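Local atomic coordinates of methanol--corrinoid protein co-methyltransferase (Methanosarcina barkeri, PDB entry 2I2X), a protein that transfers the methyl group of methanol to the cob(I)amide cofactor of its partner corrinoid protein MtaC, an early step of methanogenesis from methanol. Residues 315-318 / 324-327; 67-72 / 81-86. All blocks are in the same frame, centred on the assembly; numbering follows the deposited sequence.

Interaction 1. Residues 315-318 / 324-327. With ZN (zinc ion), chain R.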
loop_
_atom_site.group_PDB
_atom_site.type_symbol
_atom_site.label_atom_id
_atom_site.label_comp_id
_atom_site.label_asym_id
_atom_site.label_seq_id
_atom_site.Cartn_x
_atom_site.Cartn_y
_atom_site.Cartn_z
ATOM N N VAL A 315 0.336 8.839 -2.752
ATOM C CA VAL A 315 1.151 7.750 -3.237
ATOM C C VAL A 315 1.437 8.040 -4.708
ATOM O O VAL A 315 0.587 8.617 -5.412
ATOM C CB VAL A 315 0.399 6.402 -3.095
ATOM C CG1 VAL A 315 -0.876 6.368 -4.008
ATOM C CG2 VAL A 315 1.340 5.183 -3.336
ATOM N N GLU A 316 2.622 7.644 -5.177
ATOM C CA GLU A 316 2.927 7.738 -6.604
ATOM C C GLU A 316 2.057 6.790 -7.409
ATOM O O GLU A 316 1.839 5.662 -7.010
ATOM C CB GLU A 316 4.391 7.425 -6.899
ATOM C CG GLU A 316 4.701 7.615 -8.378
ATOM C CD GLU A 316 6.091 7.240 -8.720
ATOM O OE1 GLU A 316 6.872 8.175 -9.023
ATOM O OE2 GLU A 316 6.406 6.012 -8.659
ATOM N N TYR A 317 1.566 7.252 -8.545
ATOM C CA TYR A 317 0.835 6.377 -9.421
ATOM C C TYR A 317 1.792 5.392 -10.121
ATOM O O TYR A 317 2.558 5.799 -11.010
ATOM C CB TYR A 317 0.050 7.190 -10.447
ATOM C CG TYR A 317 -0.770 6.353 -11.383
ATOM C CD1 TYR A 317 -1.778 5.511 -10.895
ATOM C CD2 TYR A 317 -0.557 6.409 -12.766
ATOM C CE1 TYR A 317 -2.561 4.725 -11.760
ATOM C CE2 TYR A 317 -1.352 5.632 -13.662
ATOM C CZ TYR A 317 -2.349 4.794 -13.137
ATOM O OH TYR A 317 -3.112 4.026 -13.982
ATOM N N HIS A 318 1.771 4.125 -9.711
ATOM C CA HIS A 318 2.550 3.091 -10.387
ATOM C C HIS A 318 1.980 1.688 -10.161
ATOM O O HIS A 318 0.996 1.527 -9.421
ATOM C CB HIS A 318 4.061 3.190 -10.057
ATOM C CG HIS A 318 4.427 2.868 -8.635
ATOM N ND1 HIS A 318 5.067 3.775 -7.813
ATOM C CD2 HIS A 318 4.281 1.732 -7.900
ATOM C CE1 HIS A 318 5.289 3.218 -6.634
ATOM N NE2 HIS A 318 4.812 1.983 -6.657
ATOM N N THR A 324 -3.111 -1.112 -9.754
ATOM C CA THR A 324 -2.454 0.166 -9.715
ATOM C C THR A 324 -2.528 0.727 -8.290
ATOM O O THR A 324 -3.451 0.507 -7.534
ATOM C CB THR A 324 -3.012 1.055 -10.803
ATOM O OG1 THR A 324 -1.933 1.544 -11.592
ATOM C CG2 THR A 324 -3.832 2.121 -10.259
ATOM N N THR A 325 -1.480 1.383 -7.911
ATOM C CA THR A 325 -1.337 1.934 -6.592
ATOM C C THR A 325 -2.589 2.648 -6.036
ATOM O O THR A 325 -2.945 2.476 -4.848
ATOM C CB THR A 325 -0.142 2.852 -6.670
ATOM O OG1 THR A 325 0.397 3.017 -5.381
ATOM C CG2 THR A 325 -0.497 4.157 -7.296
ATOM N N VAL A 326 -3.290 3.393 -6.896
ATOM C CA VAL A 326 -4.507 4.094 -6.501
ATOM C C VAL A 326 -5.635 3.135 -6.251
ATOM O O VAL A 326 -6.555 3.408 -5.450
ATOM C CB VAL A 326 -4.954 5.219 -7.538
ATOM C CG1 VAL A 326 -3.956 6.429 -7.529
ATOM C CG2 VAL A 326 -5.177 4.668 -8.958
ATOM N N GLN A 327 -5.570 1.991 -6.929
ATOM C CA GLN A 327 -6.529 0.923 -6.681
ATOM C C GLN A 327 -6.272 0.202 -5.383
ATOM O O GLN A 327 -7.193 -0.016 -4.627
ATOM C CB GLN A 327 -6.559 -0.056 -7.844
ATOM C CG GLN A 327 -7.150 0.533 -9.101
ATOM C CD GLN A 327 -6.914 -0.365 -10.290
ATOM O OE1 GLN A 327 -5.874 -1.035 -10.364
ATOM N NE2 GLN A 327 -7.861 -0.369 -11.245
HETATM ZN ZN ZN R . 4.836 0.798 -5.060
#
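Thr325 N donates to His318 O over 2.9 Å, with a C=O...N angle of 173°; this nearly straight bond ties the first turn of helix 325-345 to the loop 315-318. His318 itself is held from two directions. Its ND1 gives a 2.7 Å bond to Glu316 OE2, received on the anti lone pair and tilted 15° from the imidazole plane, while its NE2 binds the zinc ion at 2.0 Å. Glu320 and, from the second subunit, His318 and Glu320 complete that site, which is separate from the zinc held by Glu164, Cys220 and Cys269. At the helix start, Gln327 OE1 accepts Thr324 N at 2.8 Å.

Packing follows round the Tyr317 ring, whose CG lies anti to the backbone N (chi1 -179°), sending the ring across Thr324 and Val326. Tyr317 CE1 meets Thr324 OG1 at 3.2 Å and Val326 CG2 at 3.8 Å, both obliquely to the ring, and the Tyr317 hydroxyl probably bonds to Asp68. A leucine here would probably leave Asp68 without this partner and open a gap beside Val326. Val315 and Thr325 meet tip to tip through CG2 and OG1. With NE2 spent on zinc and ND1 on a carboxylate, the imidazole is fixed in rotation, and Glu316 probably strengthens its donation to the metal.

Interaction 2. Residues 67-72 / 81-86. With K (potassium ion), chain S.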
loop_
_atom_site.group_PDB
_atom_site.type_symbol
_atom_site.label_atom_id
_atom_site.label_comp_id
_atom_site.label_asym_id
_atom_site.label_seq_id
_atom_site.Cartn_x
_atom_site.Cartn_y
_atom_site.Cartn_z
ATOM N N THR A 67 -9.827 6.714 -13.962
ATOM C CA THR A 67 -10.415 5.492 -14.437
ATOM C C THR A 67 -10.080 4.359 -13.488
ATOM O O THR A 67 -10.958 3.626 -13.115
ATOM C CB THR A 67 -9.985 5.187 -15.887
ATOM O OG1 THR A 67 -10.509 6.222 -16.738
ATOM C CG2 THR A 67 -10.495 3.827 -16.347
ATOM N N ASP A 68 -8.834 4.224 -13.069
ATOM C CA ASP A 68 -8.449 3.094 -12.212
ATOM C C ASP A 68 -9.191 3.009 -10.868
ATOM O O ASP A 68 -9.616 1.922 -10.427
ATOM C CB ASP A 68 -6.947 3.121 -11.966
ATOM C CG ASP A 68 -6.161 2.667 -13.173
ATOM O OD1 ASP A 68 -6.788 2.326 -14.210
ATOM O OD2 ASP A 68 -4.913 2.661 -13.092
ATOM N N VAL A 69 -9.342 4.168 -10.244
ATOM C CA VAL A 69 -10.095 4.337 -9.022
ATOM C C VAL A 69 -11.582 4.010 -9.212
ATOM O O VAL A 69 -12.142 3.210 -8.446
ATOM C CB VAL A 69 -9.981 5.813 -8.511
ATOM C CG1 VAL A 69 -10.875 6.021 -7.308
ATOM C CG2 VAL A 69 -8.540 6.174 -8.188
ATOM N N MET A 70 -12.238 4.625 -10.198
ATOM C CA MET A 70 -13.682 4.399 -10.341
ATOM C C MET A 70 -13.954 2.895 -10.643
ATOM O O MET A 70 -14.861 2.282 -10.091
ATOM C CB MET A 70 -14.308 5.309 -11.416
ATOM C CG MET A 70 -14.172 6.848 -11.179
ATOM S SD MET A 70 -14.841 7.418 -9.586
ATOM C CE MET A 70 -16.574 6.943 -9.644
ATOM N N GLU A 71 -13.132 2.320 -11.505
ATOM C CA GLU A 71 -13.276 0.946 -11.896
ATOM C C GLU A 71 -13.190 0.071 -10.638
ATOM O O GLU A 71 -14.083 -0.727 -10.374
ATOM C CB GLU A 71 -12.216 0.593 -12.965
ATOM C CG GLU A 71 -12.308 -0.822 -13.556
ATOM C CD GLU A 71 -13.644 -1.134 -14.254
ATOM O OE1 GLU A 71 -14.371 -0.185 -14.668
ATOM O OE2 GLU A 71 -13.948 -2.355 -14.379
ATOM N N ARG A 72 -12.169 0.282 -9.815
ATOM C CA ARG A 72 -12.039 -0.532 -8.633
ATOM C C ARG A 72 -13.233 -0.425 -7.702
ATOM O O ARG A 72 -13.700 -1.429 -7.178
ATOM C CB ARG A 72 -10.771 -0.214 -7.850
ATOM C CG ARG A 72 -10.574 -1.271 -6.753
ATOM C CD ARG A 72 -10.155 -2.646 -7.396
ATOM N NE ARG A 72 -9.034 -3.068 -6.603
ATOM C CZ ARG A 72 -7.837 -3.380 -7.044
ATOM N NH1 ARG A 72 -7.572 -3.472 -8.324
ATOM N NH2 ARG A 72 -6.914 -3.668 -6.158
ATOM N N ILE A 81 -17.059 7.573 -3.081
ATOM C CA ILE A 81 -15.649 7.828 -3.126
ATOM C C ILE A 81 -15.366 9.294 -3.451
ATOM O O ILE A 81 -16.092 9.895 -4.242
ATOM C CB ILE A 81 -14.964 6.849 -4.121
ATOM C CG1 ILE A 81 -13.448 6.745 -3.850
ATOM C CG2 ILE A 81 -15.363 7.110 -5.548
ATOM C CD1 ILE A 81 -12.679 7.653 -4.630
ATOM N N ILE A 82 -14.319 9.857 -2.854
ATOM C CA ILE A 82 -13.875 11.208 -3.224
ATOM C C ILE A 82 -12.472 11.089 -3.809
ATOM O O ILE A 82 -11.631 10.378 -3.233
ATOM C CB ILE A 82 -13.794 12.123 -1.994
ATOM C CG1 ILE A 82 -15.195 12.410 -1.453
ATOM C CG2 ILE A 82 -13.055 13.401 -2.335
ATOM C CD1 ILE A 82 -15.224 12.951 -0.005
ATOM N N LEU A 83 -12.216 11.750 -4.939
ATOM C CA LEU A 83 -10.849 11.855 -5.464
ATOM C C LEU A 83 -10.255 13.220 -5.093
ATOM O O LEU A 83 -10.894 14.273 -5.283
ATOM C CB LEU A 83 -10.824 11.641 -6.987
ATOM C CG LEU A 83 -11.140 10.224 -7.546
ATOM C CD1 LEU A 83 -12.669 9.862 -7.686
ATOM C CD2 LEU A 83 -10.404 9.991 -8.880
ATOM N N GLU A 84 -9.051 13.216 -4.535
ATOM C CA GLU A 84 -8.383 14.458 -4.281
ATOM C C GLU A 84 -7.140 14.615 -5.159
ATOM O O GLU A 84 -6.184 13.826 -5.047
ATOM C CB GLU A 84 -8.025 14.648 -2.799
ATOM C CG GLU A 84 -7.203 15.958 -2.593
ATOM C CD GLU A 84 -6.670 16.186 -1.205
ATOM O OE1 GLU A 84 -6.791 15.295 -0.331
ATOM O OE2 GLU A 84 -6.106 17.279 -0.986
ATOM N N THR A 85 -7.143 15.658 -5.986
ATOM C CA THR A 85 -5.984 16.029 -6.792
ATOM C C THR A 85 -5.222 17.186 -6.155
ATOM O O THR A 85 -5.702 18.324 -6.150
ATOM C CB THR A 85 -6.403 16.436 -8.233
ATOM O OG1 THR A 85 -7.245 15.412 -8.791
ATOM C CG2 THR A 85 -5.204 16.616 -9.130
ATOM N N GLU A 86 -4.044 16.896 -5.610
ATOM C CA GLU A 86 -3.158 17.941 -5.120
ATOM C C GLU A 86 -2.328 18.449 -6.250
ATOM O O GLU A 86 -1.421 17.771 -6.668
ATOM C CB GLU A 86 -2.225 17.413 -4.042
ATOM C CG GLU A 86 -2.979 16.983 -2.807
ATOM C CD GLU A 86 -2.091 16.529 -1.688
ATOM O OE1 GLU A 86 -1.309 15.567 -1.867
ATOM O OE2 GLU A 86 -2.182 17.128 -0.593
HETATM K K K S . -0.506 17.090 1.044
#
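Val69 and Met70 of helix 55-76 pack on Ile81 and Leu83 of strand 80-86, the helix and second strand of a beta-alpha-beta unit that begins with strand 40-43. This is the repeating crossover of the TIM barrel: the short axes of 67-72 and 81-86 run almost antiparallel, at 167°, and approach to 10.2 Å, the spacing of a helix laid on a sheet.

All the direct contacts are apolar. Val69 CG1, placed anti to the backbone N, meets Ile81 CD1 at 3.6 Å, whereas Leu83 CD2 comes nearest to Val69 at CB, 4.2 Å away. Met70 starts out across the helix flank rather than at the strand, but bends at chi2 and chi3 (-56° and -60°) and so carries its sulfur inward. There SD lies 3.8 Å from Leu83 CD1 and 4.1 Å from Ile81 CG2, a thioether set obliquely against two aliphatic branches. Ile43 extends the layer beside Val69 and Ile81, and Met109 of helix 95-116 extends it beside Leu83.

The charged groups lie off this interface. On the strand, Ile81 and Leu83 face the helix while Ile82 between them points away, and Glu84, on the same side as Ile82, forms a salt bridge with Lys267, as Arg72 on the helix does with Glu331.

Metal binding occurs at the strand's C-terminal end, the end where TIM barrels carry their active sites. Glu86 shares a potassium ion with Glu164 and Glu313, and its chain is extended beyond CG. Its carboxylate grips unevenly: OE2 stands 2.3 Å from the potassium ion and OE1 a long 3.4 Å.

Interaction 2 is a buried, wholly apolar layer within the barrel wall, whereas interaction 1 is only partly buried and lies against the second subunit, combining one backbone hydrogen bond, Tyr317 packing and a zinc-binding histidine. Their centres are 10 Å apart, and they meet on helix 55-76: its Val69 and Met70 serve the strand, while the neighbouring Asp68 faces residues 315-318 and 324-327. There Gln327 NE2 probably bonds to Asp68 O at 3.0 Å, and Gln327 CB packs on Arg72 NH1. The metals also differ in place: the potassium ion sits at the end of strand 80-86 among ligands of one chain, the zinc ion between two copies of the protein.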